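Local coordinates for putative type VI secretion protein (Escherichia coli, PDB 4HH5) that belongs to a ClpA/ClpB-family ATPase that probably hydrolyses ATP in type VI secretion, this chain being its N-terminal domain, at residues 52-57 / 114-119. Numbering follows the deposited sequence.
Sequences EGDLTV and RSVHLL
Within the helical Clp N-terminal domain, the N-terminal ends of helices 54-61 and 115-124 meet through a side-on salt bridge from a buried Asp54. Asp54 CB lies 3.2 Å from Ser115 OG, and chi1 of -54° sets CG anti to the carbonyl carbon, so that the carboxylate reaches across to Arg114, the N-cap residue of the other helix. The two side chains cross at about a right angle, yet the carboxylate and guanidinium planes are only 33° apart. Asp54 CG faces the NE-NH2 side of the guanidinium, 3.5 Å from Arg114 NE. Arg114 NH2 donates to Asp54 OD1 over 2.9 Å in a nearly straight bond (170°) lying in the guanidinium plane. Arg114 NE donates to Asp54 OD2 at 2.8 Å, less straight, and both oxygens use their syn lone pairs. The anti lone pair of OD2 is left for the backbone: Val116 N donates to Asp54 OD2 at 3.2 Å, where the helix dipole would probably help to stabilise the negative charge. Ser156 OG also bonds to OD1, while Asp153 pairs with NH1 of Arg114, and Glu158 accepts from both Asp54 N and Ser115 OG; the C-terminal region therefore closes over this polar cluster. One turn further along helix 115-124 the contact becomes apolar. Leu55 and Leu119 cross obliquely there, CD2 of Leu55 sitting 4.0 Å from CD1 of Leu119.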
# COMPACT_ATOMS: atom_id res chain seq x y z
N GLU A 52 -6.64 0.35 10.67
CA GLU A 52 -8.01 -0.16 10.71
C GLU A 52 -8.41 -0.78 9.36
O GLU A 52 -9.55 -1.18 9.19
CB GLU A 52 -9.02 0.94 11.13
CG GLU A 52 -8.92 1.44 12.58
CD GLU A 52 -8.98 0.44 13.72
OE1 GLU A 52 -8.49 0.78 14.81
OE2 GLU A 52 -9.51 -0.68 13.52
N GLY A 53 -7.46 -0.86 8.42
CA GLY A 53 -7.70 -1.38 7.08
C GLY A 53 -7.47 -2.86 6.89
O GLY A 53 -7.33 -3.61 7.87
N ASP A 54 -7.43 -3.30 5.61
CA ASP A 54 -7.26 -4.71 5.26
C ASP A 54 -6.01 -5.33 5.86
O ASP A 54 -6.09 -6.45 6.35
CB ASP A 54 -7.36 -4.96 3.74
CG ASP A 54 -8.63 -4.43 3.08
OD1 ASP A 54 -9.66 -4.30 3.77
OD2 ASP A 54 -8.62 -4.24 1.85
N LEU A 55 -4.87 -4.61 5.84
CA LEU A 55 -3.59 -5.09 6.38
C LEU A 55 -3.67 -5.46 7.86
O LEU A 55 -3.19 -6.53 8.25
CB LEU A 55 -2.47 -4.06 6.17
CG LEU A 55 -1.93 -3.86 4.76
CD1 LEU A 55 -0.92 -2.72 4.75
CD2 LEU A 55 -1.25 -5.13 4.23
N THR A 56 -4.26 -4.56 8.68
CA THR A 56 -4.44 -4.75 10.12
C THR A 56 -5.35 -5.94 10.42
O THR A 56 -5.04 -6.73 11.31
CB THR A 56 -4.95 -3.44 10.78
OG1 THR A 56 -3.97 -2.43 10.57
CG2 THR A 56 -5.23 -3.60 12.28
N VAL A 57 -6.45 -6.08 9.66
CA VAL A 57 -7.40 -7.20 9.80
C VAL A 57 -6.68 -8.55 9.55
O VAL A 57 -6.85 -9.50 10.32
CB VAL A 57 -8.65 -7.00 8.89
CG1 VAL A 57 -9.51 -8.27 8.80
CG2 VAL A 57 -9.49 -5.81 9.37
N ARG A 114 -8.15 -1.06 -2.93
CA ARG A 114 -8.06 -1.12 -1.47
C ARG A 114 -6.71 -1.72 -1.08
O ARG A 114 -6.01 -2.23 -1.96
CB ARG A 114 -9.26 -1.82 -0.83
CG ARG A 114 -9.54 -3.23 -1.29
CD ARG A 114 -10.94 -3.64 -0.90
NE ARG A 114 -11.05 -3.91 0.54
CZ ARG A 114 -12.16 -4.35 1.12
NH1 ARG A 114 -13.26 -4.57 0.41
NH2 ARG A 114 -12.17 -4.58 2.43
N SER A 115 -6.33 -1.66 0.22
CA SER A 115 -5.01 -2.18 0.62
C SER A 115 -4.78 -3.65 0.34
O SER A 115 -3.65 -4.03 0.04
CB SER A 115 -4.64 -1.79 2.05
OG SER A 115 -5.50 -2.41 2.99
N VAL A 116 -5.85 -4.48 0.34
CA VAL A 116 -5.71 -5.90 0.00
C VAL A 116 -5.23 -6.09 -1.44
O VAL A 116 -4.54 -7.07 -1.71
CB VAL A 116 -6.98 -6.75 0.34
CG1 VAL A 116 -8.11 -6.49 -0.65
CG2 VAL A 116 -6.64 -8.24 0.39
N HIS A 117 -5.57 -5.15 -2.36
CA HIS A 117 -5.13 -5.20 -3.77
C HIS A 117 -3.66 -4.84 -3.86
O HIS A 117 -2.95 -5.42 -4.68
CB HIS A 117 -5.98 -4.30 -4.68
CG HIS A 117 -7.44 -4.65 -4.65
ND1 HIS A 117 -8.41 -3.66 -4.56
CD2 HIS A 117 -8.05 -5.85 -4.69
CE1 HIS A 117 -9.57 -4.30 -4.56
NE2 HIS A 117 -9.40 -5.62 -4.62
N LEU A 118 -3.20 -3.90 -3.01
CA LEU A 118 -1.79 -3.53 -2.93
C LEU A 118 -1.03 -4.74 -2.38
O LEU A 118 0.07 -5.04 -2.85
CB LEU A 118 -1.57 -2.33 -1.99
CG LEU A 118 -2.34 -1.02 -2.32
CD1 LEU A 118 -2.19 0.00 -1.20
CD2 LEU A 118 -1.84 -0.41 -3.62
N LEU A 119 -1.65 -5.48 -1.43
CA LEU A 119 -1.05 -6.68 -0.86
C LEU A 119 -0.98 -7.80 -1.90
O LEU A 119 0.06 -8.46 -2.02
CB LEU A 119 -1.77 -7.14 0.41
CG LEU A 119 -1.09 -8.25 1.19
CD1 LEU A 119 0.27 -7.80 1.72
CD2 LEU A 119 -1.95 -8.71 2.32